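Local coordinates for putative uncharacterized protein (Xanthomonas campestris pv. campestris, PDB 3RQA) that is of unknown function but forms a tetramer through a parallel helical bundle and carries an atypical PilZ domain of the cyclic di-GMP receptor family, at residues E17-A31 against L99-L113. Numbering follows the deposited sequence.
Sequences ELFADTLSCELRLPA and LALGTVHWSVRGIRL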
loop_
_atom_site.group_PDB
_atom_site.type_symbol
_atom_site.label_atom_id
_atom_site.label_comp_id
_atom_site.label_asym_id
_atom_site.label_seq_id
_atom_site.Cartn_x
_atom_site.Cartn_y
_atom_site.Cartn_z
ATOM N N GLU C 17 22.499 7.628 -34.486
ATOM C CA GLU C 17 21.044 7.569 -34.561
ATOM C C GLU C 17 20.379 7.969 -33.239
ATOM O O GLU C 17 19.441 8.754 -33.215
ATOM C CB GLU C 17 20.576 6.162 -34.940
ATOM C CG GLU C 17 19.063 6.071 -35.155
ATOM C CD GLU C 17 18.604 4.711 -35.650
ATOM O OE1 GLU C 17 19.315 4.102 -36.482
ATOM O OE2 GLU C 17 17.520 4.257 -35.220
ATOM N N LEU C 18 20.877 7.413 -32.142
ATOM C CA LEU C 18 20.314 7.675 -30.827
ATOM C C LEU C 18 20.643 9.018 -30.185
ATOM O O LEU C 18 19.771 9.644 -29.581
ATOM C CB LEU C 18 20.720 6.558 -29.854
ATOM C CG LEU C 18 20.236 5.133 -30.158
ATOM C CD1 LEU C 18 20.726 4.192 -29.061
ATOM C CD2 LEU C 18 18.715 5.101 -30.265
ATOM N N PHE C 19 21.882 9.473 -30.329
ATOM C CA PHE C 19 22.295 10.699 -29.663
ATOM C C PHE C 19 22.593 11.974 -30.444
ATOM O O PHE C 19 22.661 13.047 -29.841
ATOM C CB PHE C 19 23.490 10.375 -28.777
ATOM C CG PHE C 19 23.320 9.114 -27.985
ATOM C CD1 PHE C 19 22.324 9.017 -27.016
ATOM C CD2 PHE C 19 24.145 8.015 -28.218
ATOM C CE1 PHE C 19 22.152 7.845 -26.286
ATOM C CE2 PHE C 19 23.982 6.836 -27.495
ATOM C CZ PHE C 19 22.979 6.754 -26.523
ATOM N N ALA C 20 22.772 11.886 -31.757
ATOM C CA ALA C 20 23.080 13.090 -32.516
ATOM C C ALA C 20 21.954 14.131 -32.496
ATOM O O ALA C 20 20.777 13.803 -32.684
ATOM C CB ALA C 20 23.430 12.728 -33.959
ATOM N N ASP C 21 22.329 15.384 -32.257
ATOM C CA ASP C 21 21.385 16.506 -32.246
ATOM C C ASP C 21 20.218 16.379 -31.266
ATOM O O ASP C 21 19.108 16.835 -31.541
ATOM C CB ASP C 21 20.825 16.750 -33.660
ATOM C CG ASP C 21 21.918 17.031 -34.686
ATOM O OD1 ASP C 21 22.946 17.619 -34.306
ATOM O OD2 ASP C 21 21.742 16.679 -35.871
ATOM N N THR C 22 20.469 15.755 -30.125
ATOM C CA THR C 22 19.440 15.619 -29.113
ATOM C C THR C 22 20.098 15.492 -27.760
ATOM O O THR C 22 21.211 14.979 -27.648
ATOM C CB THR C 22 18.541 14.395 -29.353
ATOM O OG1 THR C 22 17.442 14.447 -28.440
ATOM C CG2 THR C 22 19.309 13.092 -29.139
ATOM N N LEU C 23 19.409 15.972 -26.733
ATOM C CA LEU C 23 19.924 15.925 -25.375
ATOM C C LEU C 23 20.205 14.472 -25.012
ATOM O O LEU C 23 19.300 13.639 -25.005
ATOM C CB LEU C 23 18.899 16.507 -24.407
ATOM C CG LEU C 23 19.432 17.114 -23.108
ATOM C CD1 LEU C 23 18.272 17.348 -22.148
ATOM C CD2 LEU C 23 20.463 16.192 -22.477
ATOM N N SER C 24 21.469 14.173 -24.731
ATOM C CA SER C 24 21.871 12.820 -24.358
ATOM C C SER C 24 22.629 12.934 -23.070
ATOM O O SER C 24 23.600 13.673 -22.997
ATOM C CB SER C 24 22.780 12.206 -25.425
ATOM O OG SER C 24 22.083 12.040 -26.647
ATOM N N CYS C 25 22.188 12.200 -22.057
ATOM C CA CYS C 25 22.833 12.243 -20.752
ATOM C C CYS C 25 23.565 10.951 -20.407
ATOM O O CYS C 25 23.066 9.844 -20.657
ATOM C CB CYS C 25 21.792 12.542 -19.663
ATOM S SG CYS C 25 20.852 14.065 -19.917
ATOM N N GLU C 26 24.758 11.113 -19.835
ATOM C CA GLU C 26 25.595 9.997 -19.410
ATOM C C GLU C 26 25.474 9.940 -17.897
ATOM O O GLU C 26 25.981 10.816 -17.209
ATOM C CB GLU C 26 27.051 10.263 -19.800
ATOM C CG GLU C 26 28.065 9.224 -19.320
ATOM C CD GLU C 26 28.087 7.971 -20.180
ATOM O OE1 GLU C 26 29.021 7.157 -20.004
ATOM O OE2 GLU C 26 27.180 7.797 -21.030
ATOM N N LEU C 27 24.793 8.930 -17.372
ATOM C CA LEU C 27 24.638 8.820 -15.930
ATOM C C LEU C 27 24.609 7.372 -15.432
ATOM O O LEU C 27 24.517 6.423 -16.220
ATOM C CB LEU C 27 23.359 9.528 -15.483
ATOM C CG LEU C 27 22.029 8.919 -15.941
ATOM C CD1 LEU C 27 20.883 9.417 -15.056
ATOM C CD2 LEU C 27 21.789 9.276 -17.398
ATOM N N ARG C 28 24.684 7.214 -14.115
ATOM C CA ARG C 28 24.658 5.903 -13.491
ATOM C C ARG C 28 23.342 5.722 -12.753
ATOM O O ARG C 28 22.941 6.571 -11.958
ATOM C CB ARG C 28 25.833 5.748 -12.516
ATOM C CG ARG C 28 25.755 4.512 -11.618
ATOM C CD ARG C 28 27.039 4.313 -10.810
ATOM N NE ARG C 28 28.177 3.995 -11.669
ATOM C CZ ARG C 28 28.397 2.800 -12.211
ATOM N NH1 ARG C 28 27.558 1.801 -11.979
ATOM N NH2 ARG C 28 29.445 2.608 -13.002
ATOM N N LEU C 29 22.665 4.613 -13.022
ATOM C CA LEU C 29 21.401 4.331 -12.355
ATOM C C LEU C 29 21.019 2.883 -12.629
ATOM O O LEU C 29 21.557 2.258 -13.544
ATOM C CB LEU C 29 20.296 5.265 -12.868
ATOM C CG LEU C 29 19.573 4.920 -14.176
ATOM C CD1 LEU C 29 18.361 5.819 -14.332
ATOM C CD2 LEU C 29 20.501 5.069 -15.351
ATOM N N PRO C 30 20.102 2.322 -11.828
ATOM C CA PRO C 30 19.745 0.932 -12.109
ATOM C C PRO C 30 19.111 0.780 -13.488
ATOM O O PRO C 30 18.067 1.367 -13.772
ATOM C CB PRO C 30 18.815 0.552 -10.946
ATOM C CG PRO C 30 18.449 1.863 -10.295
ATOM C CD PRO C 30 19.647 2.727 -10.490
ATOM N N ALA C 31 19.772 -0.004 -14.341
ATOM C CA ALA C 31 19.315 -0.220 -15.712
ATOM C C ALA C 31 19.461 -1.658 -16.172
ATOM O O ALA C 31 20.343 -2.385 -15.709
ATOM C CB ALA C 31 20.086 0.680 -16.652
ATOM N N LEU C 99 17.539 -3.812 -10.169
ATOM C CA LEU C 99 18.348 -3.845 -11.376
ATOM C C LEU C 99 19.768 -3.530 -10.927
ATOM O O LEU C 99 19.970 -2.955 -9.863
ATOM C CB LEU C 99 17.874 -2.777 -12.360
ATOM C CG LEU C 99 16.445 -2.916 -12.888
ATOM C CD1 LEU C 99 15.964 -1.569 -13.410
ATOM C CD2 LEU C 99 16.399 -3.984 -13.976
ATOM N N ALA C 100 20.750 -3.905 -11.729
ATOM C CA ALA C 100 22.130 -3.618 -11.377
ATOM C C ALA C 100 22.473 -2.188 -11.773
ATOM O O ALA C 100 21.998 -1.687 -12.783
ATOM C CB ALA C 100 23.064 -4.586 -12.086
ATOM N N LEU C 101 23.301 -1.541 -10.963
ATOM C CA LEU C 101 23.742 -0.179 -11.231
ATOM C C LEU C 101 24.676 -0.154 -12.435
ATOM O O LEU C 101 25.575 -0.988 -12.556
ATOM C CB LEU C 101 24.483 0.374 -10.023
ATOM C CG LEU C 101 23.705 1.267 -9.070
ATOM C CD1 LEU C 101 24.581 1.589 -7.864
ATOM C CD2 LEU C 101 23.293 2.541 -9.802
ATOM N N GLY C 102 24.474 0.807 -13.325
ATOM C CA GLY C 102 25.334 0.889 -14.487
ATOM C C GLY C 102 25.390 2.264 -15.126
ATOM O O GLY C 102 24.475 3.075 -14.987
ATOM N N THR C 103 26.491 2.529 -15.817
ATOM C CA THR C 103 26.659 3.792 -16.503
ATOM C C THR C 103 25.938 3.620 -17.824
ATOM O O THR C 103 26.118 2.615 -18.511
ATOM C CB THR C 103 28.142 4.103 -16.749
ATOM O OG1 THR C 103 28.827 4.164 -15.490
ATOM C CG2 THR C 103 28.290 5.437 -17.470
ATOM N N VAL C 104 25.093 4.586 -18.157
ATOM C CA VAL C 104 24.318 4.530 -19.386
ATOM C C VAL C 104 24.311 5.891 -20.084
ATOM O O VAL C 104 24.633 6.910 -19.473
ATOM C CB VAL C 104 22.849 4.109 -19.082
ATOM C CG1 VAL C 104 22.838 2.876 -18.196
ATOM C CG2 VAL C 104 22.098 5.252 -18.393
ATOM N N HIS C 105 23.963 5.886 -21.369
ATOM C CA HIS C 105 23.860 7.102 -22.151
ATOM C C HIS C 105 22.408 7.092 -22.598
ATOM O O HIS C 105 21.997 6.282 -23.434
ATOM C CB HIS C 105 24.804 7.084 -23.354
ATOM C CG HIS C 105 25.251 8.449 -23.782
ATOM N ND1 HIS C 105 25.615 8.743 -25.078
ATOM C CD2 HIS C 105 25.391 9.600 -23.083
ATOM C CE1 HIS C 105 25.957 10.017 -25.160
ATOM N NE2 HIS C 105 25.830 10.559 -23.962
ATOM N N TRP C 106 21.642 8.015 -22.036
ATOM C CA TRP C 106 20.208 8.107 -22.262
ATOM C C TRP C 106 19.708 9.361 -22.988
ATOM O O TRP C 106 20.035 10.485 -22.605
ATOM C CB TRP C 106 19.540 7.996 -20.883
ATOM C CG TRP C 106 18.072 7.785 -20.834
ATOM C CD1 TRP C 106 17.248 7.412 -21.858
ATOM C CD2 TRP C 106 17.254 7.848 -19.660
ATOM N NE1 TRP C 106 15.967 7.232 -21.393
ATOM C CE2 TRP C 106 15.942 7.494 -20.046
ATOM C CE3 TRP C 106 17.503 8.169 -18.318
ATOM C CZ2 TRP C 106 14.875 7.450 -19.130
ATOM C CZ3 TRP C 106 16.441 8.128 -17.408
ATOM C CH2 TRP C 106 15.145 7.772 -17.821
ATOM N N SER C 107 18.910 9.151 -24.032
ATOM C CA SER C 107 18.300 10.245 -24.790
ATOM C C SER C 107 16.828 9.860 -24.972
ATOM O O SER C 107 16.417 8.764 -24.604
ATOM C CB SER C 107 18.959 10.424 -26.170
ATOM O OG SER C 107 18.385 9.560 -27.144
ATOM N N VAL C 108 16.046 10.765 -25.539
ATOM C CA VAL C 108 14.634 10.529 -25.770
ATOM C C VAL C 108 14.427 9.397 -26.772
ATOM O O VAL C 108 13.396 8.735 -26.759
ATOM C CB VAL C 108 13.951 11.814 -26.312
ATOM C CG1 VAL C 108 14.493 12.148 -27.684
ATOM C CG2 VAL C 108 12.446 11.634 -26.374
ATOM N N ARG C 109 15.418 9.177 -27.630
ATOM C CA ARG C 109 15.349 8.146 -28.666
ATOM C C ARG C 109 15.679 6.729 -28.223
ATOM O O ARG C 109 15.089 5.764 -28.715
ATOM C CB ARG C 109 16.286 8.491 -29.820
ATOM C CG ARG C 109 15.978 9.791 -30.526
ATOM C CD ARG C 109 16.997 10.040 -31.622
ATOM N NE ARG C 109 16.972 11.419 -32.090
ATOM C CZ ARG C 109 18.058 12.095 -32.439
ATOM N NH1 ARG C 109 19.248 11.508 -32.369
ATOM N NH2 ARG C 109 17.958 13.359 -32.839
ATOM N N GLY C 110 16.643 6.610 -27.317
ATOM C CA GLY C 110 17.068 5.302 -26.841
ATOM C C GLY C 110 18.124 5.384 -25.755
ATOM O O GLY C 110 18.320 6.439 -25.135
ATOM N N ILE C 111 18.819 4.271 -25.536
ATOM C CA ILE C 111 19.834 4.200 -24.498
ATOM C C ILE C 111 20.964 3.214 -24.810
ATOM O O ILE C 111 20.779 2.216 -25.505
ATOM C CB ILE C 111 19.165 3.822 -23.133
ATOM C CG1 ILE C 111 20.177 3.888 -21.990
ATOM C CG2 ILE C 111 18.555 2.431 -23.217
ATOM C CD1 ILE C 111 19.523 3.767 -20.612
ATOM N N ARG C 112 22.147 3.532 -24.301
ATOM C CA ARG C 112 23.321 2.693 -24.461
ATOM C C ARG C 112 23.639 2.243 -23.048
ATOM O O ARG C 112 23.943 3.074 -22.185
ATOM C CB ARG C 112 24.490 3.503 -25.007
ATOM C CG ARG C 112 25.805 2.744 -25.116
ATOM C CD ARG C 112 26.889 3.642 -25.728
ATOM N NE ARG C 112 27.503 4.534 -24.745
ATOM C CZ ARG C 112 27.949 5.761 -25.012
ATOM N NH1 ARG C 112 27.850 6.268 -26.237
ATOM N NH2 ARG C 112 28.515 6.478 -24.053
ATOM N N LEU C 113 23.538 0.936 -22.810
ATOM C CA LEU C 113 23.808 0.374 -21.494
ATOM C C LEU C 113 24.503 -0.979 -21.601
ATOM O O LEU C 113 24.474 -1.627 -22.658
ATOM C CB LEU C 113 22.498 0.246 -20.706
ATOM C CG LEU C 113 21.369 -0.572 -21.339
ATOM C CD1 LEU C 113 21.642 -2.058 -21.192
ATOM C CD2 LEU C 113 20.053 -0.213 -20.668
HETATM O O HOH W 1 17.043 13.398 -25.996
HETATM O O HOH W 2 23.027 -2.305 -15.318
#
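Arg-109 reaches across from the turn between strands 101-107 and 110-115 to the carbonyls of Glu-17 and Ala-20 at the end of helix 12-19. Its CB lies beside Leu-18 O and near Leu-18 CD2. CG and CD run past the same carbonyl, and CD of Arg-109 meets Glu-17 O at 3.2 Å. With chi2 (178°) and chi3 (-165°) both near 180°, the side chain runs out straight and brings the guanidinium to the turn after the helix. There Arg-109 NH1 and NH2 both donate to Ala-20 O, NH1 at 2.8 Å. That oxygen lies in the guanidinium plane. NH1 also makes a weak bond to Glu-17 O, and Thr-22 CG2 covers one face of the group. Ser-107 OG donates to Leu-18 O at 2.8 Å and accepts from Arg-109 N in an ST turn. Beyond the turn, strand 24-34 pairs antiparallel with strand 101-107 in the closed beta-barrel of the PilZ fold. Cys-25, Leu-27 and Leu-29 form hydrogen-bonded pairs with Trp-106, Val-104 and Gly-102. On this face, Leu-29 CD2 and Val-104 CG2 press together at 3.4 Å, a tight contact. On the other face, His-105 ND1 sits over the centre of the Phe-19 ring, with the ring planes at 48°. Leu-18 CB covers the opposite face of that ring. Glu-26 OE2 makes a salt bridge to Arg-112 NH2 at 3.6 Å, and Arg-112 NH1 forms another with Asp-15 OD2.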